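Local coordinates for protein disulfide oxidoreductase (Xylella fastidiosa, PDB 2REM) that probably acts as a periplasmic thiol-disulfide oxidoreductase of the DsbA type, exchanging disulfides through a redox-active cysteine pair on a thioredoxin fold, at residues A[33-38]-A[96-101]; A[25-30]-A[160-165]; A[92-97]-A[116-121]. All blocks are in the same frame, centred on the assembly; numbering follows the deposited sequence.

In the fold
Interactions 1 and 3 share helix 87-101, and interaction 2 lies on the opposite side of the chain's centre. In interaction 1 one end of that helix meets the loop carrying Cys37 of the predicted redox-active Cys37-Cys40 pair, whose disulfide is absent in this structure. Interaction 3 packs the same helix against helix 111-119. The centres of interactions 1 and 3 lie about 10 Å apart, and the two touch directly, with Tyr35 CD1 3.5 Å from Met94 CG. Interaction 2 joins two strands of the thioredoxin sheet, its centre about 25 Å from interaction 1 and about 29 Å from interaction 3. Strand 27-33 nonetheless connects it to interaction 1, ending at Phe33, where segment 33-38 begins.

Interaction 1: A[33-38]-A[96-101]; sequences FGYTCP and EAIHEK
His99 pushes the edge of its imidazole into the bend formed by Tyr35, Thr36 and Pro38, in the loop that leads to the Cys37-Cys40 pair. Its NE2 donates a short hydrogen bond of 2.6 Å to Tyr35 O, with an N-H...O angle of 147° and the oxygen close to the ring plane. The neighbouring ring carbon CE1 lies 3.0 Å from Thr36 O, so two successive carbonyl oxygens line the same edge. On its two faces the ring lies between aliphatic groups. Pro38 CA sits over one face, displaced toward the rim, in a CH-pi contact 4.0 Å from the ring centroid, while CG2 of the preceding Ile98 lies over the centre of the opposite face. The two faces and the bonded edge together restrict both the tilt and the rotation of the imidazole. With CG anti to the carbonyl carbon (chi1 -63°), on a CB that already points to the loop, the NE2-CE1 edge comes to the carbonyls of Tyr35 and Thr36.

Ile98 adds an apolar contact through the tip of its side chain, CD1 lying 3.6 Å from Tyr35 CB, while the phenol ring itself leads away. The same methyl also lies against Tyr35 O at 3.5 Å. The type I turn from Gly34 to Cys37, closed by Cys37 N to Gly34 O, presents Tyr35 O to the helix. Cys37 turns its side chain away from His99 and serves as N-cap of helix 38-52.

Around this meeting point, Thr36 and Ile98 both rest on Phe74 of helix 71-83, and His99 also touches Ala41 of helix 38-52. The Tyr35 ring continues edge-to-face onto Phe95. The loop after strand 27-33, which leads to the predicted redox-active cysteines, is thus packed on helices 71-83 and 87-101 of the helical domain.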
loop_
_atom_site.group_PDB
_atom_site.type_symbol
_atom_site.label_atom_id
_atom_site.label_comp_id
_atom_site.label_asym_id
_atom_site.label_seq_id
_atom_site.Cartn_x
_atom_site.Cartn_y
_atom_site.Cartn_z
ATOM N N PHE A 33 0.275 0.063 -3.369
ATOM C CA PHE A 33 -0.285 1.261 -3.970
ATOM C C PHE A 33 0.884 2.175 -4.353
ATOM O O PHE A 33 2.015 2.020 -3.861
ATOM C CB PHE A 33 -1.157 2.008 -2.938
ATOM C CG PHE A 33 -0.329 2.806 -1.958
ATOM C CD1 PHE A 33 -0.104 4.173 -2.157
ATOM C CD2 PHE A 33 0.279 2.178 -0.887
ATOM C CE1 PHE A 33 0.713 4.875 -1.304
ATOM C CE2 PHE A 33 1.082 2.889 -0.021
ATOM C CZ PHE A 33 1.297 4.227 -0.230
ATOM N N GLY A 34 0.608 3.120 -5.223
ATOM C CA GLY A 34 1.495 4.260 -5.414
ATOM C C GLY A 34 0.671 5.538 -5.343
ATOM O O GLY A 34 -0.449 5.601 -5.861
ATOM N N TYR A 35 1.222 6.566 -4.709
ATOM C CA TYR A 35 0.631 7.901 -4.720
ATOM C C TYR A 35 0.448 8.455 -6.132
ATOM O O TYR A 35 -0.493 9.211 -6.398
ATOM C CB TYR A 35 1.494 8.852 -3.881
ATOM C CG TYR A 35 1.267 8.749 -2.384
ATOM C CD1 TYR A 35 -0.028 8.801 -1.850
ATOM C CD2 TYR A 35 2.339 8.653 -1.505
ATOM C CE1 TYR A 35 -0.241 8.719 -0.497
ATOM C CE2 TYR A 35 2.133 8.592 -0.127
ATOM C CZ TYR A 35 0.833 8.621 0.356
ATOM O OH TYR A 35 0.595 8.568 1.687
ATOM N N THR A 36 1.327 8.046 -7.049
ATOM C CA THR A 36 1.273 8.523 -8.428
ATOM C C THR A 36 0.187 7.852 -9.246
ATOM O O THR A 36 -0.081 8.265 -10.374
ATOM C CB THR A 36 2.624 8.327 -9.193
ATOM O OG1 THR A 36 2.976 6.944 -9.231
ATOM C CG2 THR A 36 3.741 9.131 -8.555
ATOM N N CYS A 37 -0.407 6.807 -8.681
ATOM C CA CYS A 37 -1.388 6.002 -9.388
ATOM C C CYS A 37 -2.790 6.568 -9.213
ATOM O O CYS A 37 -3.302 6.628 -8.095
ATOM C CB CYS A 37 -1.341 4.578 -8.873
ATOM S SG CYS A 37 -2.542 3.565 -9.655
ATOM N N PRO A 38 -3.417 7.006 -10.309
ATOM C CA PRO A 38 -4.770 7.560 -10.132
ATOM C C PRO A 38 -5.786 6.492 -9.704
ATOM O O PRO A 38 -6.747 6.826 -9.032
ATOM C CB PRO A 38 -5.102 8.144 -11.500
ATOM C CG PRO A 38 -4.195 7.454 -12.450
ATOM C CD PRO A 38 -2.964 7.074 -11.706
ATOM N N GLU A 96 -4.698 13.713 -3.347
ATOM C CA GLU A 96 -5.340 14.906 -3.827
ATOM C C GLU A 96 -4.328 15.946 -4.350
ATOM O O GLU A 96 -4.522 16.490 -5.428
ATOM C CB GLU A 96 -6.259 15.445 -2.737
ATOM C CG GLU A 96 -6.569 16.893 -2.811
ATOM C CD GLU A 96 -7.571 17.282 -1.752
ATOM O OE1 GLU A 96 -7.305 16.980 -0.559
ATOM O OE2 GLU A 96 -8.625 17.855 -2.128
ATOM N N ALA A 97 -3.231 16.146 -3.623
ATOM C CA ALA A 97 -2.156 17.062 -4.039
ATOM C C ALA A 97 -1.641 16.694 -5.430
ATOM O O ALA A 97 -1.391 17.564 -6.248
ATOM C CB ALA A 97 -1.018 16.998 -3.059
ATOM N N ILE A 98 -1.487 15.401 -5.683
ATOM C CA ILE A 98 -0.927 14.927 -6.951
ATOM C C ILE A 98 -1.978 14.969 -8.053
ATOM O O ILE A 98 -1.751 15.506 -9.145
ATOM C CB ILE A 98 -0.372 13.486 -6.800
ATOM C CG1 ILE A 98 0.798 13.476 -5.813
ATOM C CG2 ILE A 98 0.020 12.915 -8.175
ATOM C CD1 ILE A 98 1.141 12.114 -5.295
ATOM N N HIS A 99 -3.144 14.407 -7.755
ATOM C CA HIS A 99 -4.083 14.080 -8.799
ATOM C C HIS A 99 -5.162 15.116 -8.999
ATOM O O HIS A 99 -5.779 15.152 -10.051
ATOM C CB HIS A 99 -4.686 12.693 -8.563
ATOM C CG HIS A 99 -3.669 11.596 -8.598
ATOM N ND1 HIS A 99 -3.163 11.089 -9.775
ATOM C CD2 HIS A 99 -3.028 10.950 -7.601
ATOM C CE1 HIS A 99 -2.275 10.152 -9.501
ATOM N NE2 HIS A 99 -2.165 10.054 -8.190
ATOM N N GLU A 100 -5.384 15.970 -8.002
ATOM C CA GLU A 100 -6.478 16.949 -8.096
ATOM C C GLU A 100 -5.943 18.380 -8.083
ATOM O O GLU A 100 -6.199 19.121 -9.018
ATOM C CB GLU A 100 -7.563 16.716 -7.027
ATOM C CG GLU A 100 -7.798 15.229 -6.701
ATOM C CD GLU A 100 -9.240 14.765 -6.737
ATOM O OE1 GLU A 100 -9.516 13.770 -7.468
ATOM O OE2 GLU A 100 -10.094 15.359 -6.030
ATOM N N LYS A 101 -5.175 18.736 -7.054
ATOM C CA LYS A 101 -4.650 20.096 -6.873
ATOM C C LYS A 101 -3.477 20.384 -7.796
ATOM O O LYS A 101 -3.237 21.545 -8.166
ATOM C CB LYS A 101 -4.121 20.295 -5.442
ATOM C CG LYS A 101 -5.112 19.998 -4.339
ATOM C CD LYS A 101 -4.499 20.333 -2.972
ATOM C CE LYS A 101 -5.563 20.248 -1.880
ATOM N NZ LYS A 101 -6.727 21.119 -2.246
#

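Interaction 2: A[25-30]-A[160-165]; sequences GKIEVV and VVNGRY
Asn162 meets Glu28 twice, once through its backbone and once through its amide, just past the end of strand 158-161, beside strand 27-33 of the thioredoxin sheet. From CB, the side chain leaves with CG anti to the carbonyl carbon (chi1 -81°), which swings the amide back toward the opposing strand. There OD1 accepts from Glu28 N at 2.7 Å, with an N-H...O angle of 156° and the donor tilted from the amide plane; the same oxygen lies 3.4 Å from Ile27 CA. At the other branch, ND2 donates to a water 2.9 Å away that in turn donates to Lys26 O, and ND2 also binds Glu186 OE2 of helix 172-190. Asn162 N donates to Glu28 O at 2.7 Å.

Further along, Val30 and Val160 form an antiparallel hydrogen-bonded pair, and Val29 and Val161 the adjoining non-hydrogen-bonded one. Ile27 CG2 lies alongside Val161 CG1 at 3.8 Å. A second water donates to Glu28 OE1 and Val160 O and accepts from Gly163 N.

OD1 therefore takes the place of a strand carbonyl, extending the ladder past the last paired residue. The buried Glu28 carboxylate is answered by Arg59 and by the backbone N atoms of Phe20 and Ala21, a setting that would be expected to stabilise its ionised form.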
loop_
_atom_site.group_PDB
_atom_site.type_symbol
_atom_site.label_atom_id
_atom_site.label_comp_id
_atom_site.label_asym_id
_atom_site.label_seq_id
_atom_site.Cartn_x
_atom_site.Cartn_y
_atom_site.Cartn_z
ATOM N N GLY A 25 -1.125 -14.947 14.211
ATOM C CA GLY A 25 -2.588 -15.074 14.325
ATOM C C GLY A 25 -3.446 -14.260 13.347
ATOM O O GLY A 25 -4.636 -14.547 13.167
ATOM N N LYS A 26 -2.837 -13.284 12.681
ATOM C CA LYS A 26 -3.571 -12.347 11.819
ATOM C C LYS A 26 -3.723 -12.815 10.366
ATOM O O LYS A 26 -2.954 -13.650 9.872
ATOM C CB LYS A 26 -2.891 -10.969 11.809
ATOM C CG LYS A 26 -2.732 -10.315 13.175
ATOM C CD LYS A 26 -4.018 -9.702 13.691
ATOM C CE LYS A 26 -3.886 -9.376 15.167
ATOM N NZ LYS A 26 -4.862 -8.311 15.593
ATOM N N ILE A 27 -4.725 -12.252 9.696
ATOM C CA ILE A 27 -4.838 -12.348 8.253
ATOM C C ILE A 27 -4.343 -11.023 7.699
ATOM O O ILE A 27 -4.938 -9.963 7.938
ATOM C CB ILE A 27 -6.275 -12.614 7.781
ATOM C CG1 ILE A 27 -6.829 -13.891 8.441
ATOM C CG2 ILE A 27 -6.295 -12.678 6.240
ATOM C CD1 ILE A 27 -8.337 -14.016 8.402
ATOM N N GLU A 28 -3.236 -11.084 6.979
ATOM C CA GLU A 28 -2.647 -9.877 6.456
ATOM C C GLU A 28 -3.280 -9.573 5.121
ATOM O O GLU A 28 -3.394 -10.438 4.258
ATOM C CB GLU A 28 -1.142 -10.037 6.294
ATOM C CG GLU A 28 -0.479 -8.815 5.717
ATOM C CD GLU A 28 0.969 -9.066 5.454
ATOM O OE1 GLU A 28 1.281 -9.583 4.356
ATOM O OE2 GLU A 28 1.789 -8.761 6.347
ATOM N N VAL A 29 -3.740 -8.339 4.992
ATOM C CA VAL A 29 -4.209 -7.832 3.727
ATOM C C VAL A 29 -3.354 -6.629 3.415
ATOM O O VAL A 29 -3.437 -5.612 4.090
ATOM C CB VAL A 29 -5.694 -7.436 3.788
ATOM C CG1 VAL A 29 -6.148 -6.922 2.429
ATOM C CG2 VAL A 29 -6.537 -8.679 4.187
ATOM N N VAL A 30 -2.538 -6.771 2.384
ATOM C CA VAL A 30 -1.716 -5.683 1.900
ATOM C C VAL A 30 -2.343 -5.073 0.663
ATOM O O VAL A 30 -2.854 -5.784 -0.212
ATOM C CB VAL A 30 -0.251 -6.155 1.613
ATOM C CG1 VAL A 30 0.518 -5.113 0.736
ATOM C CG2 VAL A 30 0.471 -6.426 2.914
ATOM N N VAL A 160 -3.038 -8.141 -1.688
ATOM C CA VAL A 160 -2.380 -9.406 -1.426
ATOM C C VAL A 160 -2.801 -9.906 -0.048
ATOM O O VAL A 160 -2.638 -9.198 0.962
ATOM C CB VAL A 160 -0.841 -9.295 -1.470
ATOM C CG1 VAL A 160 -0.181 -10.698 -1.366
ATOM C CG2 VAL A 160 -0.349 -8.547 -2.716
ATOM N N VAL A 161 -3.329 -11.124 -0.007
ATOM C CA VAL A 161 -3.747 -11.739 1.254
ATOM C C VAL A 161 -2.701 -12.727 1.720
ATOM O O VAL A 161 -2.355 -13.672 0.997
ATOM C CB VAL A 161 -5.127 -12.427 1.145
ATOM C CG1 VAL A 161 -5.568 -12.975 2.503
ATOM C CG2 VAL A 161 -6.187 -11.415 0.628
ATOM N N ASN A 162 -2.197 -12.486 2.927
ATOM C CA ASN A 162 -1.218 -13.371 3.579
ATOM C C ASN A 162 0.029 -13.637 2.748
ATOM O O ASN A 162 0.699 -14.662 2.931
ATOM C CB ASN A 162 -1.891 -14.689 4.009
ATOM C CG ASN A 162 -2.651 -14.547 5.308
ATOM O OD1 ASN A 162 -2.574 -13.508 5.971
ATOM N ND2 ASN A 162 -3.403 -15.578 5.673
ATOM N N GLY A 163 0.330 -12.709 1.841
ATOM C CA GLY A 163 1.495 -12.838 0.954
ATOM C C GLY A 163 1.342 -13.978 -0.043
ATOM O O GLY A 163 2.284 -14.336 -0.742
ATOM N N ARG A 164 0.152 -14.551 -0.089
ATOM C CA ARG A 164 -0.054 -15.788 -0.818
ATOM C C ARG A 164 -1.037 -15.620 -1.965
ATOM O O ARG A 164 -0.912 -16.285 -2.978
ATOM C CB ARG A 164 -0.556 -16.863 0.139
ATOM C CG ARG A 164 -0.667 -18.217 -0.444
ATOM C CD ARG A 164 -0.816 -19.214 0.683
ATOM N NE ARG A 164 -0.996 -20.561 0.173
ATOM C CZ ARG A 164 -1.475 -21.557 0.897
ATOM N NH1 ARG A 164 -1.824 -21.343 2.159
ATOM N NH2 ARG A 164 -1.604 -22.759 0.359
ATOM N N TYR A 165 -2.036 -14.765 -1.793
ATOM C CA TYR A 165 -3.059 -14.625 -2.818
ATOM C C TYR A 165 -3.128 -13.202 -3.273
ATOM O O TYR A 165 -3.379 -12.304 -2.475
ATOM C CB TYR A 165 -4.415 -15.094 -2.317
ATOM C CG TYR A 165 -4.358 -16.498 -1.807
ATOM C CD1 TYR A 165 -4.402 -16.760 -0.442
ATOM C CD2 TYR A 165 -4.218 -17.557 -2.687
ATOM C CE1 TYR A 165 -4.324 -18.058 0.030
ATOM C CE2 TYR A 165 -4.138 -18.857 -2.230
ATOM C CZ TYR A 165 -4.200 -19.089 -0.868
ATOM O OH TYR A 165 -4.125 -20.362 -0.407
HETATM O O HOH W 1 -3.821 -15.967 8.557
HETATM O O HOH W 2 0.011 -9.942 2.030
#

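Interaction 3: A[92-97]-A[116-121]; sequences TAMFEA and VFYAGY
Within the helical domain that DsbA proteins carry in addition to the thioredoxin fold, Met94 of helix 87-101 lies across the face of Phe117 from helix 111-119. The contact is of the Met-aromatic kind: SD stands 4.3 Å from the centroid of the Phe117 ring, only 7° off its normal, and the terminal methyl CE lies 3.8 Å from the same centroid, offset toward CD2, in a CH-pi contact. Met94 starts with CG anti to its backbone N (chi1 176°), and bends at the next two torsions curl the thioether over the ring.

Phe117 reaches across with its tip against the backbone of the other helix, CZ being 3.6 Å from both Met94 N and Met94 CA. The ring edge faces the carbonyl carbon of Ala93. Ala97 CB, one turn on from Ala93, approaches Phe117 CE1 at 4.0 Å. Tyr118 adds its phenol end, with OH 3.4 Å from Met94 CE; Phe117 CD2 in turn lies over the centre of the Tyr118 ring. Beyond Phe117, Tyr121 CZ comes within 4.1 Å of Ala93 CB, although the still shorter approach of its hydroxyl is a doubtful detail of the model.

Phe117 also packs on Val104, and the Tyr118 ring meets that of Phe128 nearly parallel. No hydrogen bond links the two segments. Their cohesion rests on dispersion, on burial of apolar surface and on the weak attraction of a polarisable sulfur, and of the C-H bonds of the methyl next to it, for an aromatic face.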
loop_
_atom_site.group_PDB
_atom_site.type_symbol
_atom_site.label_atom_id
_atom_site.label_comp_id
_atom_site.label_asym_id
_atom_site.label_seq_id
_atom_site.Cartn_x
_atom_site.Cartn_y
_atom_site.Cartn_z
ATOM N N THR A 92 -4.779 10.705 1.959
ATOM C CA THR A 92 -5.773 11.265 1.027
ATOM C C THR A 92 -5.285 12.587 0.469
ATOM O O THR A 92 -5.357 12.824 -0.734
ATOM C CB THR A 92 -7.111 11.473 1.736
ATOM O OG1 THR A 92 -7.580 10.194 2.196
ATOM C CG2 THR A 92 -8.141 12.113 0.790
ATOM N N ALA A 93 -4.764 13.438 1.350
ATOM C CA ALA A 93 -4.242 14.732 0.923
ATOM C C ALA A 93 -3.097 14.595 -0.088
ATOM O O ALA A 93 -2.988 15.390 -1.045
ATOM C CB ALA A 93 -3.796 15.536 2.140
ATOM N N MET A 94 -2.238 13.599 0.105
ATOM C CA MET A 94 -1.164 13.390 -0.861
ATOM C C MET A 94 -1.751 13.000 -2.226
ATOM O O MET A 94 -1.359 13.544 -3.233
ATOM C CB MET A 94 -0.117 12.371 -0.382
ATOM C CG MET A 94 0.944 12.091 -1.445
ATOM S SD MET A 94 1.896 13.564 -1.915
ATOM C CE MET A 94 3.066 13.539 -0.591
ATOM N N PHE A 95 -2.673 12.041 -2.260
ATOM C CA PHE A 95 -3.353 11.704 -3.515
ATOM C C PHE A 95 -3.991 12.928 -4.166
ATOM O O PHE A 95 -3.855 13.176 -5.381
ATOM C CB PHE A 95 -4.454 10.661 -3.257
ATOM C CG PHE A 95 -3.961 9.257 -3.084
ATOM C CD1 PHE A 95 -3.235 8.612 -4.087
ATOM C CD2 PHE A 95 -4.321 8.533 -1.952
ATOM C CE1 PHE A 95 -2.847 7.293 -3.939
ATOM C CE2 PHE A 95 -3.917 7.215 -1.779
ATOM C CZ PHE A 95 -3.162 6.588 -2.779
ATOM N N GLU A 96 -4.698 13.713 -3.347
ATOM C CA GLU A 96 -5.340 14.906 -3.827
ATOM C C GLU A 96 -4.328 15.946 -4.350
ATOM O O GLU A 96 -4.522 16.490 -5.428
ATOM C CB GLU A 96 -6.259 15.445 -2.737
ATOM C CG GLU A 96 -6.569 16.893 -2.811
ATOM C CD GLU A 96 -7.571 17.282 -1.752
ATOM O OE1 GLU A 96 -7.305 16.980 -0.559
ATOM O OE2 GLU A 96 -8.625 17.855 -2.128
ATOM N N ALA A 97 -3.231 16.146 -3.623
ATOM C CA ALA A 97 -2.156 17.062 -4.039
ATOM C C ALA A 97 -1.641 16.694 -5.430
ATOM O O ALA A 97 -1.391 17.564 -6.248
ATOM C CB ALA A 97 -1.018 16.998 -3.059
ATOM N N VAL A 116 7.937 20.345 2.024
ATOM C CA VAL A 116 6.966 21.435 2.120
ATOM C C VAL A 116 5.603 20.823 2.383
ATOM O O VAL A 116 4.893 21.284 3.252
ATOM C CB VAL A 116 6.959 22.354 0.861
ATOM C CG1 VAL A 116 5.773 23.300 0.872
ATOM C CG2 VAL A 116 8.257 23.147 0.795
ATOM N N PHE A 117 5.274 19.754 1.666
ATOM C CA PHE A 117 4.008 19.072 1.850
ATOM C C PHE A 117 3.832 18.619 3.308
ATOM O O PHE A 117 2.821 18.941 3.963
ATOM C CB PHE A 117 3.876 17.884 0.886
ATOM C CG PHE A 117 2.629 17.098 1.095
ATOM C CD1 PHE A 117 1.432 17.521 0.517
ATOM C CD2 PHE A 117 2.620 15.998 1.941
ATOM C CE1 PHE A 117 0.257 16.827 0.724
ATOM C CE2 PHE A 117 1.421 15.286 2.167
ATOM C CZ PHE A 117 0.250 15.701 1.539
ATOM N N TYR A 118 4.823 17.878 3.812
ATOM C CA TYR A 118 4.731 17.323 5.146
ATOM C C TYR A 118 4.869 18.385 6.235
ATOM O O TYR A 118 4.386 18.190 7.359
ATOM C CB TYR A 118 5.723 16.156 5.301
ATOM C CG TYR A 118 5.246 14.990 4.469
ATOM C CD1 TYR A 118 4.106 14.270 4.849
ATOM C CD2 TYR A 118 5.906 14.620 3.301
ATOM C CE1 TYR A 118 3.631 13.201 4.087
ATOM C CE2 TYR A 118 5.448 13.530 2.510
ATOM C CZ TYR A 118 4.309 12.840 2.918
ATOM O OH TYR A 118 3.867 11.773 2.185
ATOM N N ALA A 119 5.486 19.522 5.894
ATOM C CA ALA A 119 5.511 20.669 6.801
ATOM C C ALA A 119 4.084 21.044 7.224
ATOM O O ALA A 119 3.864 21.554 8.320
ATOM C CB ALA A 119 6.202 21.862 6.169
ATOM N N GLY A 120 3.113 20.770 6.356
ATOM C CA GLY A 120 1.727 21.060 6.647
ATOM C C GLY A 120 1.190 20.153 7.739
ATOM O O GLY A 120 0.193 20.481 8.374
ATOM N N TYR A 121 1.853 19.014 7.938
ATOM C CA TYR A 121 1.461 18.045 8.977
ATOM C C TYR A 121 2.371 18.106 10.218
ATOM O O TYR A 121 2.420 17.158 11.011
ATOM C CB TYR A 121 1.371 16.631 8.386
ATOM C CG TYR A 121 0.313 16.610 7.338
ATOM C CD1 TYR A 121 -1.034 16.438 7.688
ATOM C CD2 TYR A 121 0.625 16.898 6.000
ATOM C CE1 TYR A 121 -2.036 16.487 6.720
ATOM C CE2 TYR A 121 -0.366 16.946 5.038
ATOM C CZ TYR A 121 -1.683 16.742 5.403
ATOM O OH TYR A 121 -2.656 16.823 4.460
#